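Local coordinates for protein class D beta-lactamase (Fusobacterium nucleatum subsp. polymorphum, PDB 4IED) that probably hydrolyses beta-lactam antibiotics to substituted beta-amino acids, as a class D beta-lactamase, at residues G126-G138 and P149-L161. Numbering follows the deposited sequence.
Sequences GLNKLNYGNKEIG and PLKISAMEQVKLL
Tyr132, Gly133 and Asn134 form the Tyr-Gly-Asn motif of class D beta-lactamases, and all three pack against the segment 149-161. The Tyr132 ring carries much of the apolar part. Ile152 CD1 sits over the middle of one face, 3.6 Å from the ring centroid, in a CH-pi contact. Leu160 CD1 approaches obliquely, 3.5 Å from Tyr132 CD2. Leu150 CD2 meets the other flank at CE1. Phe59, next to the carboxylated Lys60, stacks edge-to-face with this tyrosine. One water lies in the ring plane at Tyr132 OH, 2.7 Å away, and also takes a weak bond from Gln157 NE2. Gln157 OE1 is hydrogen-bonded to Ser58 OG. Further along, the Pro149 ring lies against Glu136 CB and the backbone at Ile137 and Gly138.

Helix 108-130 ends in a Schellman motif at Asn131, and a type II' turn from Tyr132 to Lys135 follows. This turn brings Gly133 CA to 3.2 Å from Lys151 O, a CA-H...O contact. Asn134 N then gives a straight bond of 2.9 Å to the same Lys151 O.

The Asn134 side chain makes the remaining polar links. With chi1 at 67° the amide is swung in over its own backbone and faces residues 149-151. ND2 donates to Pro149 O at 3.1 Å, with the acceptor close to the amide plane. OD1 receives Lys151 N at 3.1 Å on one face and Glu136 N on the opposite face. The Glu136 bond closes an Asx turn. Asn134 and Glu136 bind magnesium in a structure of this protein, although none is bound to this chain here.

At the start of helix 154-165, Ser153 and Glu156 form a capping box. Glu156 OE1 lies 3.6 Å from Gly133 CA, while OE2 makes a salt bridge to Arg52.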
loop_
_atom_site.group_PDB
_atom_site.type_symbol
_atom_site.label_atom_id
_atom_site.label_comp_id
_atom_site.label_asym_id
_atom_site.label_seq_id
_atom_site.Cartn_x
_atom_site.Cartn_y
_atom_site.Cartn_z
ATOM N N GLY A 126 -1.083 -7.631 -15.413
ATOM C CA GLY A 126 -1.165 -7.695 -13.982
ATOM C C GLY A 126 -2.189 -6.793 -13.323
ATOM O O GLY A 126 -3.000 -7.189 -12.496
ATOM N N LEU A 127 -2.154 -5.527 -13.776
ATOM C CA LEU A 127 -3.133 -4.534 -13.309
ATOM C C LEU A 127 -4.572 -4.993 -13.682
ATOM O O LEU A 127 -5.504 -4.839 -12.936
ATOM C CB LEU A 127 -2.897 -3.157 -13.905
ATOM C CG LEU A 127 -1.588 -2.430 -13.518
ATOM C CD1 LEU A 127 -1.457 -1.050 -14.202
ATOM C CD2 LEU A 127 -1.489 -2.291 -12.031
ATOM N N ASN A 128 -4.687 -5.585 -14.881
ATOM C CA ASN A 128 -5.995 -5.946 -15.393
ATOM C C ASN A 128 -6.527 -7.165 -14.637
ATOM O O ASN A 128 -7.730 -7.221 -14.302
ATOM C CB ASN A 128 -5.930 -6.241 -16.878
ATOM C CG ASN A 128 -5.831 -4.971 -17.719
ATOM O OD1 ASN A 128 -5.803 -3.880 -17.162
ATOM N ND2 ASN A 128 -5.786 -5.094 -18.992
ATOM N N LYS A 129 -5.620 -8.105 -14.298
ATOM C CA LYS A 129 -5.973 -9.312 -13.501
ATOM C C LYS A 129 -6.441 -8.905 -12.097
ATOM O O LYS A 129 -7.389 -9.508 -11.540
ATOM C CB LYS A 129 -4.827 -10.251 -13.459
ATOM C CG LYS A 129 -4.673 -11.057 -14.715
ATOM C CD LYS A 129 -3.240 -11.549 -14.757
ATOM C CE LYS A 129 -3.036 -12.596 -13.735
ATOM N NZ LYS A 129 -1.737 -13.254 -14.067
ATOM N N LEU A 130 -5.782 -7.895 -11.501
ATOM C CA LEU A 130 -6.178 -7.309 -10.252
ATOM C C LEU A 130 -7.352 -6.373 -10.271
ATOM O O LEU A 130 -7.852 -5.956 -9.236
ATOM C CB LEU A 130 -4.990 -6.538 -9.629
ATOM C CG LEU A 130 -3.800 -7.353 -9.164
ATOM C CD1 LEU A 130 -2.531 -6.549 -9.082
ATOM C CD2 LEU A 130 -4.069 -8.164 -7.892
ATOM N N ASN A 131 -7.753 -5.946 -11.494
ATOM C CA ASN A 131 -8.669 -4.870 -11.692
ATOM C C ASN A 131 -8.275 -3.633 -10.807
ATOM O O ASN A 131 -9.107 -3.050 -10.123
ATOM C CB ASN A 131 -10.089 -5.251 -11.375
ATOM C CG ASN A 131 -11.076 -4.224 -11.875
ATOM O OD1 ASN A 131 -10.905 -3.614 -12.966
ATOM N ND2 ASN A 131 -12.133 -4.036 -11.117
ATOM N N TYR A 132 -6.983 -3.283 -10.842
ATOM C CA TYR A 132 -6.341 -2.310 -9.929
ATOM C C TYR A 132 -6.661 -0.880 -10.337
ATOM O O TYR A 132 -6.125 -0.339 -11.328
ATOM C CB TYR A 132 -4.802 -2.506 -9.916
ATOM C CG TYR A 132 -4.088 -1.672 -8.873
ATOM C CD1 TYR A 132 -3.779 -0.375 -9.098
ATOM C CD2 TYR A 132 -3.681 -2.234 -7.633
ATOM C CE1 TYR A 132 -3.161 0.367 -8.106
ATOM C CE2 TYR A 132 -3.058 -1.487 -6.679
ATOM C CZ TYR A 132 -2.783 -0.165 -6.894
ATOM O OH TYR A 132 -2.095 0.560 -5.969
ATOM N N GLY A 133 -7.503 -0.202 -9.552
ATOM C CA GLY A 133 -7.805 1.169 -9.829
ATOM C C GLY A 133 -8.225 1.407 -11.257
ATOM O O GLY A 133 -8.994 0.634 -11.829
ATOM N N ASN A 134 -7.785 2.503 -11.846
ATOM C CA ASN A 134 -8.085 2.760 -13.245
ATOM C C ASN A 134 -7.267 1.988 -14.278
ATOM O O ASN A 134 -7.495 2.077 -15.498
ATOM C CB ASN A 134 -8.068 4.279 -13.549
ATOM C CG ASN A 134 -6.683 4.896 -13.433
ATOM O OD1 ASN A 134 -5.655 4.163 -13.313
ATOM N ND2 ASN A 134 -6.632 6.266 -13.501
ATOM N N LYS A 135 -6.269 1.258 -13.780
ATOM C CA LYS A 135 -5.476 0.354 -14.658
ATOM C C LYS A 135 -4.686 1.146 -15.749
ATOM O O LYS A 135 -4.286 0.588 -16.769
ATOM C CB LYS A 135 -6.301 -0.750 -15.303
ATOM C CG LYS A 135 -7.077 -1.637 -14.341
ATOM C CD LYS A 135 -8.249 -2.354 -14.946
ATOM C CE LYS A 135 -9.519 -1.514 -15.090
ATOM N NZ LYS A 135 -10.130 -1.076 -13.833
ATOM N N GLU A 136 -4.354 2.389 -15.525
ATOM C CA GLU A 136 -3.685 3.178 -16.559
ATOM C C GLU A 136 -2.164 3.188 -16.297
ATOM O O GLU A 136 -1.725 3.588 -15.196
ATOM C CB GLU A 136 -4.203 4.590 -16.511
ATOM C CG GLU A 136 -5.692 4.640 -16.838
ATOM C CD GLU A 136 -5.967 4.232 -18.268
ATOM O OE1 GLU A 136 -5.351 4.779 -19.195
ATOM O OE2 GLU A 136 -6.900 3.450 -18.463
ATOM N N ILE A 137 -1.429 2.850 -17.321
ATOM C CA ILE A 137 0.010 2.873 -17.316
ATOM C C ILE A 137 0.552 4.079 -18.099
ATOM O O ILE A 137 1.728 4.456 -17.928
ATOM C CB ILE A 137 0.656 1.536 -17.749
ATOM C CG1 ILE A 137 0.263 0.473 -16.709
ATOM C CG2 ILE A 137 2.159 1.707 -18.014
ATOM C CD1 ILE A 137 0.626 -0.862 -17.324
ATOM N N GLY A 138 -0.177 4.629 -19.071
ATOM C CA GLY A 138 0.439 5.736 -19.874
ATOM C C GLY A 138 1.645 5.217 -20.642
ATOM O O GLY A 138 1.710 4.101 -21.101
ATOM N N PRO A 149 -0.376 8.039 -14.855
ATOM C CA PRO A 149 -1.805 8.171 -14.807
ATOM C C PRO A 149 -2.528 7.190 -13.929
ATOM O O PRO A 149 -3.768 7.342 -13.730
ATOM C CB PRO A 149 -2.202 7.965 -16.229
ATOM C CG PRO A 149 -1.199 7.002 -16.755
ATOM C CD PRO A 149 0.093 7.386 -16.096
ATOM N N LEU A 150 -1.826 6.238 -13.295
ATOM C CA LEU A 150 -2.565 5.260 -12.452
ATOM C C LEU A 150 -3.144 5.949 -11.235
ATOM O O LEU A 150 -2.520 6.779 -10.551
ATOM C CB LEU A 150 -1.582 4.200 -11.991
ATOM C CG LEU A 150 -2.165 2.978 -11.176
ATOM C CD1 LEU A 150 -3.208 2.278 -12.008
ATOM C CD2 LEU A 150 -1.046 2.023 -10.823
ATOM N N LYS A 151 -4.382 5.584 -10.918
ATOM C CA LYS A 151 -5.061 6.104 -9.707
ATOM C C LYS A 151 -5.935 4.953 -9.154
ATOM O O LYS A 151 -6.429 4.075 -9.893
ATOM C CB LYS A 151 -5.975 7.271 -10.029
ATOM C CG LYS A 151 -5.298 8.545 -10.545
ATOM C CD LYS A 151 -6.364 9.569 -10.832
ATOM C CE LYS A 151 -5.702 10.844 -11.278
ATOM N NZ LYS A 151 -6.757 11.820 -11.601
ATOM N N ILE A 152 -6.080 4.949 -7.829
ATOM C CA ILE A 152 -6.863 4.012 -7.039
ATOM C C ILE A 152 -7.442 4.652 -5.829
ATOM O O ILE A 152 -6.840 5.593 -5.276
ATOM C CB ILE A 152 -6.025 2.735 -6.708
ATOM C CG1 ILE A 152 -6.896 1.623 -6.163
ATOM C CG2 ILE A 152 -4.900 3.088 -5.774
ATOM C CD1 ILE A 152 -6.205 0.229 -5.991
ATOM N N SER A 153 -8.661 4.249 -5.425
ATOM C CA SER A 153 -9.287 4.816 -4.255
ATOM C C SER A 153 -9.012 4.041 -2.985
ATOM O O SER A 153 -8.586 2.914 -3.042
ATOM C CB SER A 153 -10.795 4.977 -4.475
ATOM O OG SER A 153 -11.400 3.668 -4.428
ATOM N N ALA A 154 -9.264 4.683 -1.838
ATOM C CA ALA A 154 -9.095 3.988 -0.547
ATOM C C ALA A 154 -10.002 2.750 -0.547
ATOM O O ALA A 154 -9.596 1.722 -0.078
ATOM C CB ALA A 154 -9.376 4.950 0.647
ATOM N N MET A 155 -11.232 2.894 -1.035
ATOM C CA MET A 155 -12.187 1.765 -1.022
ATOM C C MET A 155 -11.630 0.628 -1.907
ATOM O O MET A 155 -11.726 -0.560 -1.531
ATOM C CB MET A 155 -13.578 2.182 -1.555
ATOM C CG MET A 155 -14.658 1.225 -1.202
ATOM S SD MET A 155 -15.120 1.324 0.524
ATOM C CE MET A 155 -15.887 2.817 0.685
ATOM N N GLU A 156 -11.058 0.916 -3.052
ATOM C CA GLU A 156 -10.514 -0.047 -3.943
ATOM C C GLU A 156 -9.339 -0.717 -3.302
ATOM O O GLU A 156 -9.174 -1.949 -3.476
ATOM C CB GLU A 156 -10.134 0.692 -5.274
ATOM C CG GLU A 156 -11.321 0.912 -6.191
ATOM C CD GLU A 156 -11.030 1.784 -7.346
ATOM O OE1 GLU A 156 -10.067 2.550 -7.444
ATOM O OE2 GLU A 156 -11.956 1.733 -8.260
ATOM N N GLN A 157 -8.465 0.021 -2.636
ATOM C CA GLN A 157 -7.294 -0.576 -1.951
ATOM C C GLN A 157 -7.814 -1.586 -0.914
ATOM O O GLN A 157 -7.282 -2.720 -0.826
ATOM C CB GLN A 157 -6.470 0.457 -1.258
ATOM C CG GLN A 157 -5.775 1.463 -2.181
ATOM C CD GLN A 157 -4.291 1.347 -2.243
ATOM O OE1 GLN A 157 -3.543 2.432 -2.419
ATOM N NE2 GLN A 157 -3.766 0.205 -2.139
ATOM N N VAL A 158 -8.785 -1.233 -0.096
ATOM C CA VAL A 158 -9.319 -2.108 0.951
ATOM C C VAL A 158 -9.847 -3.385 0.345
ATOM O O VAL A 158 -9.646 -4.468 0.901
ATOM C CB VAL A 158 -10.361 -1.330 1.779
ATOM C CG1 VAL A 158 -11.119 -2.325 2.693
ATOM C CG2 VAL A 158 -9.681 -0.276 2.610
ATOM N N LYS A 159 -10.576 -3.287 -0.771
ATOM C CA LYS A 159 -11.111 -4.506 -1.406
ATOM C C LYS A 159 -10.002 -5.452 -1.811
ATOM O O LYS A 159 -10.049 -6.671 -1.547
ATOM C CB LYS A 159 -12.043 -4.137 -2.560
ATOM C CG LYS A 159 -13.363 -3.490 -2.140
ATOM C CD LYS A 159 -14.401 -3.236 -3.214
ATOM C CE LYS A 159 -15.612 -2.415 -2.665
ATOM N NZ LYS A 159 -16.527 -1.856 -3.758
ATOM N N LEU A 160 -8.932 -4.915 -2.397
ATOM C CA LEU A 160 -7.815 -5.710 -2.802
ATOM C C LEU A 160 -7.090 -6.352 -1.623
ATOM O O LEU A 160 -6.656 -7.526 -1.648
ATOM C CB LEU A 160 -6.800 -4.956 -3.620
ATOM C CG LEU A 160 -7.100 -4.688 -5.063
ATOM C CD1 LEU A 160 -6.153 -3.601 -5.589
ATOM C CD2 LEU A 160 -7.045 -5.936 -5.876
ATOM N N LEU A 161 -6.949 -5.593 -0.551
ATOM C CA LEU A 161 -6.169 -6.037 0.618
ATOM C C LEU A 161 -6.965 -7.100 1.376
ATOM O O LEU A 161 -6.378 -8.028 1.896
ATOM C CB LEU A 161 -5.842 -4.841 1.499
ATOM C CG LEU A 161 -4.785 -3.968 0.874
ATOM C CD1 LEU A 161 -4.771 -2.582 1.542
ATOM C CD2 LEU A 161 -3.340 -4.527 0.866
HETATM O O HOH W 1 -1.658 -0.649 -3.595
#